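PDB 1W23: phosphoserine aminotransferase from Bacillus alcalophilus, which catalyses the reversible, pyridoxal-phosphate-dependent transamination between phosphoserine and 2-oxoglutarate in the serine biosynthesis pathway, working as a homodimer. Local coordinates for residues L303-E306 / E307-Q310; D279-N282 / G283-G287; K123-S126 / Y127-I130. One frame throughout, in Å; residues are numbered along the deposited sequence.

In the fold
Contacts 1 and 2 belong to one small piece of architecture, their centres about 13 Å apart: contact 2 is the turn from helix 259-279 into strand 286-287, and contact 1 is the start of helix 306-318 just after the neighbouring strand 298-302. They touch directly, with Leu303 CD2 packed 3.6 Å from Phe284 CE2 and the Arg304 guanidinium reaching Asn282 O. Contact 3 lies in the loop between strands 115-121 and 142-148 of the large mixed sheet; its nearest atoms are about 6 Å from contact 2 and about 13 Å from contact 1. None lies in the cofactor site; in contact 3 the Tyr127 side chain is about 12 Å from pyridoxal phosphate.

Contact 1: L303-E306 / E307-Q310; sequences LRNE and ELNQ
Asn305 caps the first turn of helix 306-318 through its side chain: OD1 accepts from Leu308 N at 2.9 Å in a nearly straight bond (171° at the hydrogen). The amide is placed for this by CG lying between the backbone N and the carbonyl carbon (chi1 61°), which folds it back over the helix start. Ordinary backbone bonds follow, from Asn309 N to Asn305 O and from Gln310 N to Glu306 O.

A second set of polar bonds centres on the Asn309 amide. Its OD1 takes Leu303 N at 2.8 Å, and its ND2 gives a hydrogen to Glu306 OE1 at 3.1 Å, which it meets from above the carboxylate plane; the two flat groups are turned 76° apart. The same ND2 also bonds to Asn302 OD1.

Apolar contact is lighter. Leu303 and Leu308 cross at about a right angle, CD2 of the former lying 3.9 Å from CB of the latter, and Leu303 continues onto Phe284 and Tyr285.

With both ends of its amide engaged, buried Asn309 is held against rotation and ties the strand exit to the helix, while Asn305 satisfies an amide N-H that has no preceding helical turn.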
loop_
_atom_site.group_PDB
_atom_site.type_symbol
_atom_site.label_atom_id
_atom_site.label_comp_id
_atom_site.label_asym_id
_atom_site.label_seq_id
_atom_site.Cartn_x
_atom_site.Cartn_y
_atom_site.Cartn_z
ATOM N N LEU A 303 -13.157 -33.243 7.312
ATOM C CA LEU A 303 -13.857 -34.311 8.008
ATOM C C LEU A 303 -14.329 -35.314 6.961
ATOM O O LEU A 303 -14.038 -35.189 5.770
ATOM C CB LEU A 303 -14.960 -33.729 8.899
ATOM C CG LEU A 303 -14.473 -33.032 10.179
ATOM C CD1 LEU A 303 -13.807 -31.678 9.930
ATOM C CD2 LEU A 303 -15.645 -32.879 11.156
ATOM N N ARG A 304 -15.072 -36.372 7.360
ATOM C CA ARG A 304 -15.402 -37.428 6.402
ATOM C C ARG A 304 -16.425 -37.041 5.341
ATOM O O ARG A 304 -16.549 -37.732 4.313
ATOM C CB ARG A 304 -15.922 -38.680 7.138
ATOM C CG ARG A 304 -14.823 -39.529 7.761
ATOM C CD ARG A 304 -15.335 -40.919 8.186
ATOM N NE ARG A 304 -14.197 -41.777 8.545
ATOM C CZ ARG A 304 -13.698 -41.869 9.796
ATOM N NH1 ARG A 304 -14.275 -41.229 10.821
ATOM N NH2 ARG A 304 -12.617 -42.626 9.953
ATOM N N ASN A 305 -17.234 -36.018 5.507
ATOM C CA ASN A 305 -18.176 -35.542 4.509
ATOM C C ASN A 305 -18.414 -34.066 4.718
ATOM O O ASN A 305 -17.969 -33.453 5.703
ATOM C CB ASN A 305 -19.429 -36.416 4.544
ATOM C CG ASN A 305 -20.158 -36.387 5.877
ATOM O OD1 ASN A 305 -20.513 -35.302 6.317
ATOM N ND2 ASN A 305 -20.350 -37.546 6.492
ATOM N N GLU A 306 -19.084 -33.442 3.781
ATOM C CA GLU A 306 -19.258 -32.013 3.750
ATOM C C GLU A 306 -20.221 -31.605 4.854
ATOM O O GLU A 306 -20.081 -30.504 5.435
ATOM C CB GLU A 306 -19.765 -31.540 2.365
ATOM C CG GLU A 306 -19.976 -30.054 2.284
ATOM C CD GLU A 306 -18.738 -29.257 2.569
ATOM O OE1 GLU A 306 -17.596 -29.749 2.516
ATOM O OE2 GLU A 306 -18.996 -28.058 2.856
ATOM N N GLU A 307 -21.208 -32.436 5.186
ATOM C CA GLU A 307 -22.094 -32.089 6.309
ATOM C C GLU A 307 -21.346 -31.967 7.635
ATOM O O GLU A 307 -21.534 -31.005 8.413
ATOM C CB GLU A 307 -23.209 -33.122 6.397
ATOM C CG GLU A 307 -24.068 -33.137 5.150
ATOM C CD GLU A 307 -23.565 -33.847 3.914
ATOM O OE1 GLU A 307 -22.682 -34.719 3.953
ATOM O OE2 GLU A 307 -24.078 -33.576 2.803
ATOM N N LEU A 308 -20.468 -32.903 7.916
ATOM C CA LEU A 308 -19.597 -32.783 9.095
ATOM C C LEU A 308 -18.667 -31.621 9.004
ATOM O O LEU A 308 -18.438 -30.949 10.026
ATOM C CB LEU A 308 -18.787 -34.085 9.285
ATOM C CG LEU A 308 -19.607 -35.290 9.827
ATOM C CD1 LEU A 308 -18.784 -36.569 9.663
ATOM C CD2 LEU A 308 -19.948 -35.033 11.272
ATOM N N ASN A 309 -18.070 -31.329 7.848
ATOM C CA ASN A 309 -17.237 -30.126 7.731
ATOM C C ASN A 309 -18.061 -28.902 8.161
ATOM O O ASN A 309 -17.552 -28.059 8.900
ATOM C CB ASN A 309 -16.830 -29.889 6.268
ATOM C CG ASN A 309 -15.565 -30.561 5.820
ATOM O OD1 ASN A 309 -14.722 -30.985 6.623
ATOM N ND2 ASN A 309 -15.368 -30.629 4.444
ATOM N N GLN A 310 -19.274 -28.776 7.643
ATOM C CA GLN A 310 -20.113 -27.614 7.953
ATOM C C GLN A 310 -20.429 -27.522 9.438
ATOM O O GLN A 310 -20.355 -26.444 10.038
ATOM C CB GLN A 310 -21.406 -27.660 7.118
ATOM C CG GLN A 310 -21.317 -27.631 5.628
ATOM C CD GLN A 310 -22.591 -28.187 4.914
ATOM O OE1 GLN A 310 -23.667 -28.650 5.333
ATOM N NE2 GLN A 310 -22.512 -28.180 3.561
#

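Contact 2: D279-N282 / G283-G287; sequences DESN and GFYVG
Ser281 has OG tucked between its own backbone N and carbonyl carbon (chi1 77°), and this turns the hydroxyl toward the backbone of Tyr285, whose ring comes up beside Ser281 CB because CG is anti to the carbonyl carbon (chi1 -57°). Ser281 opens a type I' beta turn that ends at Phe284, with Tyr285 directly after it, and the turn leads from the end of helix 259-279 into strand 286-287. Asn282, the first residue to leave the helical conformation, and Gly283 both have positive phi, as the turn requires. A side chain at Gly283 would be jammed against the carbonyl of Asn282, so the backbone calls for glycine.

One bond closes the turn: Phe284 N donates to Ser281 O at 3.0 Å, coming from well above the carbonyl plane. A second ties down the residue that follows, Tyr285 N donating to Ser281 OG, also at 3.0 Å and nearly straight at the hydrogen (167°). Ser281 OG is hydrogen-bonded to Ile278 O as well, so this buried hydroxyl links the last helical turn to the chain beyond the bend. On its apolar side, Ser281 CB lies 3.7 Å from Tyr285 CD1.

The neighbouring rings fit one another closely: Phe284 CD2 sits over the centre of the Tyr285 ring, 3.5 Å above its plane, while Tyr285 CD1 lies at the Phe284 edge. Both rings pack on Phe356 of helix 343-359, and the Tyr285 hydroxyl bonds to Met353 O. Phe284 and Tyr285 thus fasten the turn to the C-terminal helix. Across the turn, a water bridges back to the helix end, accepting from Gly283 N at 2.9 Å and giving a weak bond to Asp279 O.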
loop_
_atom_site.group_PDB
_atom_site.type_symbol
_atom_site.label_atom_id
_atom_site.label_comp_id
_atom_site.label_asym_id
_atom_site.label_seq_id
_atom_site.Cartn_x
_atom_site.Cartn_y
_atom_site.Cartn_z
ATOM N N ASP A 279 -3.740 -36.887 13.423
ATOM C CA ASP A 279 -3.200 -38.228 13.295
ATOM C C ASP A 279 -3.793 -39.187 14.318
ATOM O O ASP A 279 -3.914 -40.376 14.008
ATOM C CB ASP A 279 -1.667 -38.184 13.348
ATOM C CG ASP A 279 -1.063 -37.479 12.163
ATOM O OD1 ASP A 279 -1.735 -37.337 11.118
ATOM O OD2 ASP A 279 0.132 -37.107 12.265
ATOM N N GLU A 280 -4.182 -38.690 15.491
ATOM C CA GLU A 280 -4.780 -39.493 16.560
ATOM C C GLU A 280 -6.264 -39.686 16.377
ATOM O O GLU A 280 -6.924 -40.364 17.195
ATOM C CB GLU A 280 -4.509 -38.800 17.909
ATOM C CG GLU A 280 -3.058 -38.742 18.398
ATOM C CD GLU A 280 -2.782 -37.686 19.466
ATOM O OE1 GLU A 280 -1.622 -37.478 19.878
ATOM O OE2 GLU A 280 -3.723 -36.972 19.938
ATOM N N SER A 281 -6.879 -39.120 15.339
ATOM C CA SER A 281 -8.337 -39.081 15.172
ATOM C C SER A 281 -8.935 -40.278 14.437
ATOM O O SER A 281 -10.148 -40.294 14.159
ATOM C CB SER A 281 -8.773 -37.812 14.448
ATOM O OG SER A 281 -8.527 -37.882 13.030
ATOM N N ASN A 282 -8.116 -41.280 14.120
ATOM C CA ASN A 282 -8.561 -42.492 13.394
ATOM C C ASN A 282 -9.363 -42.142 12.167
ATOM O O ASN A 282 -10.385 -42.782 11.864
ATOM C CB ASN A 282 -9.310 -43.489 14.274
ATOM C CG ASN A 282 -9.289 -44.856 13.671
ATOM O OD1 ASN A 282 -8.270 -45.268 13.098
ATOM N ND2 ASN A 282 -10.408 -45.610 13.738
ATOM N N GLY A 283 -8.890 -41.134 11.413
ATOM C CA GLY A 283 -9.526 -40.788 10.149
ATOM C C GLY A 283 -10.706 -39.851 10.277
ATOM O O GLY A 283 -11.316 -39.481 9.250
ATOM N N PHE A 284 -11.109 -39.440 11.476
ATOM C CA PHE A 284 -12.202 -38.474 11.604
ATOM C C PHE A 284 -11.822 -37.140 10.969
ATOM O O PHE A 284 -12.683 -36.473 10.360
ATOM C CB PHE A 284 -12.575 -38.358 13.071
ATOM C CG PHE A 284 -13.828 -37.501 13.302
ATOM C CD1 PHE A 284 -15.087 -38.103 13.386
ATOM C CD2 PHE A 284 -13.713 -36.128 13.434
ATOM C CE1 PHE A 284 -16.216 -37.324 13.593
ATOM C CE2 PHE A 284 -14.848 -35.364 13.631
ATOM C CZ PHE A 284 -16.089 -35.947 13.727
ATOM N N TYR A 285 -10.570 -36.715 11.140
ATOM C CA TYR A 285 -9.968 -35.590 10.439
ATOM C C TYR A 285 -8.922 -36.147 9.495
ATOM O O TYR A 285 -8.121 -37.014 9.931
ATOM C CB TYR A 285 -9.298 -34.580 11.404
ATOM C CG TYR A 285 -10.259 -34.058 12.438
ATOM C CD1 TYR A 285 -10.214 -34.493 13.748
ATOM C CD2 TYR A 285 -11.249 -33.146 12.131
ATOM C CE1 TYR A 285 -11.089 -34.028 14.733
ATOM C CE2 TYR A 285 -12.146 -32.679 13.071
ATOM C CZ TYR A 285 -12.078 -33.130 14.385
ATOM O OH TYR A 285 -13.007 -32.675 15.284
ATOM N N VAL A 286 -8.840 -35.680 8.271
ATOM C CA VAL A 286 -7.907 -36.117 7.260
ATOM C C VAL A 286 -7.171 -34.900 6.715
ATOM O O VAL A 286 -7.781 -33.966 6.139
ATOM C CB VAL A 286 -8.574 -36.868 6.114
ATOM C CG1 VAL A 286 -7.577 -37.255 5.055
ATOM C CG2 VAL A 286 -9.323 -38.078 6.651
ATOM N N GLY A 287 -5.835 -34.875 6.907
ATOM C CA GLY A 287 -5.056 -33.767 6.343
ATOM C C GLY A 287 -4.976 -33.889 4.835
ATOM O O GLY A 287 -4.865 -34.996 4.269
HETATM O O HOH W 1 -6.125 -40.265 11.669
#

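Contact 3: K123-S126 / Y127-I130; sequences KANS and YQSI
The loop between strands 115-121 and 142-148 of the large mixed sheet begins with a tight backbone turn, in which Ser126 N bonds to Lys123 O, and the Tyr127 ring folds back over the start of that turn. Lys123 CA makes a CH-pi contact with one face of the ring, 3.6 Å from its centroid and 20° off the normal. With Lys123 CG anti to the backbone N (chi1 -175°), CB, CG and CD run past the phenol end, CB 3.4 Å from Tyr127 OH, before the chain bends at its last torsion. Tyr127 OH bonds to Glu104 OE1, with which Lys123 NZ, in one of two modelled conformers, forms a salt bridge; the Tyr154 ring also meets that of Tyr127. An alanine in place of Tyr127 would remove the ring and its hydroxyl, and is likely to leave Lys123 CA without its aromatic cover and Glu104 with one partner fewer. The side chain of Tyr127 is about 9 Å from that of Trp102, which binds the cofactor.

Further along, the planes of the Gln128 and Asn125 amides are nearly parallel. Gln128 NE2 donates to Asn125 O at 2.9 Å, while a water joins Asn125 OD1 to Ser129 OG, 3.0 Å from that hydroxyl oxygen.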
loop_
_atom_site.group_PDB
_atom_site.type_symbol
_atom_site.label_atom_id
_atom_site.label_comp_id
_atom_site.label_asym_id
_atom_site.label_seq_id
_atom_site.Cartn_x
_atom_site.Cartn_y
_atom_site.Cartn_z
ATOM N N LYS A 123 0.100 -30.663 -9.616
ATOM C CA LYS A 123 -1.250 -30.312 -9.898
ATOM C C LYS A 123 -2.184 -31.513 -10.112
ATOM O O LYS A 123 -3.342 -31.527 -9.658
ATOM C CB LYS A 123 -1.284 -29.406 -11.143
ATOM C CG LYS A 123 -2.645 -28.837 -11.523
ATOM C CD LYS A 123 -2.550 -27.968 -12.781
ATOM C CE LYS A 123 -3.939 -27.548 -13.221
ATOM N NZ LYS A 123 -4.626 -26.709 -12.204
ATOM N N ALA A 124 -1.685 -32.510 -10.824
ATOM C CA ALA A 124 -2.508 -33.633 -11.194
ATOM C C ALA A 124 -2.999 -34.385 -9.972
ATOM O O ALA A 124 -4.061 -34.994 -10.038
ATOM C CB ALA A 124 -1.786 -34.577 -12.153
ATOM N N ASN A 125 -2.244 -34.321 -8.889
ATOM C CA ASN A 125 -2.613 -34.961 -7.640
ATOM C C ASN A 125 -3.116 -33.968 -6.613
ATOM O O ASN A 125 -3.094 -34.244 -5.413
ATOM C CB ASN A 125 -1.349 -35.652 -7.115
ATOM C CG ASN A 125 -1.695 -36.852 -6.301
ATOM O OD1 ASN A 125 -1.042 -36.997 -5.250
ATOM N ND2 ASN A 125 -2.634 -37.599 -6.838
ATOM N N SER A 126 -3.647 -32.852 -7.073
ATOM C CA SER A 126 -4.251 -31.857 -6.217
ATOM C C SER A 126 -3.273 -31.303 -5.209
ATOM O O SER A 126 -3.664 -30.966 -4.085
ATOM C CB SER A 126 -5.545 -32.363 -5.498
ATOM O OG SER A 126 -6.482 -32.771 -6.535
ATOM N N TYR A 127 -2.025 -31.171 -5.596
ATOM C CA TYR A 127 -1.070 -30.400 -4.787
ATOM C C TYR A 127 -0.964 -30.920 -3.346
ATOM O O TYR A 127 -1.016 -30.157 -2.382
ATOM C CB TYR A 127 -1.416 -28.922 -4.848
ATOM C CG TYR A 127 -1.287 -28.260 -6.210
ATOM C CD1 TYR A 127 -2.345 -27.547 -6.780
ATOM C CD2 TYR A 127 -0.090 -28.300 -6.920
ATOM C CE1 TYR A 127 -2.245 -26.919 -8.006
ATOM C CE2 TYR A 127 0.046 -27.634 -8.141
ATOM C CZ TYR A 127 -1.041 -26.946 -8.687
ATOM O OH TYR A 127 -0.845 -26.318 -9.889
ATOM N N GLN A 128 -0.790 -32.240 -3.223
ATOM C CA GLN A 128 -0.614 -32.846 -1.896
ATOM C C GLN A 128 0.822 -32.841 -1.447
ATOM O O GLN A 128 1.107 -33.188 -0.289
ATOM C CB GLN A 128 -1.121 -34.288 -1.887
ATOM C CG GLN A 128 -2.607 -34.397 -2.113
ATOM C CD GLN A 128 -3.077 -35.839 -2.232
ATOM O OE1 GLN A 128 -2.913 -36.613 -1.297
ATOM N NE2 GLN A 128 -3.714 -36.185 -3.313
ATOM N N SER A 129 1.788 -32.507 -2.293
ATOM C CA SER A 129 3.213 -32.614 -1.977
ATOM C C SER A 129 4.046 -31.634 -2.791
ATOM O O SER A 129 3.636 -31.070 -3.792
ATOM C CB SER A 129 3.707 -34.034 -2.256
ATOM O OG SER A 129 3.732 -34.349 -3.624
ATOM N N ILE A 130 5.292 -31.502 -2.328
ATOM C CA ILE A 130 6.324 -30.810 -3.111
ATOM C C ILE A 130 7.009 -31.807 -3.999
ATOM O O ILE A 130 7.394 -32.894 -3.500
ATOM C CB ILE A 130 7.325 -30.161 -2.148
ATOM C CG1 ILE A 130 6.655 -29.282 -1.057
ATOM C CG2 ILE A 130 8.419 -29.395 -2.893
ATOM C CD1 ILE A 130 5.748 -28.193 -1.594
HETATM O O HOH W 2 1.080 -34.697 -4.879
#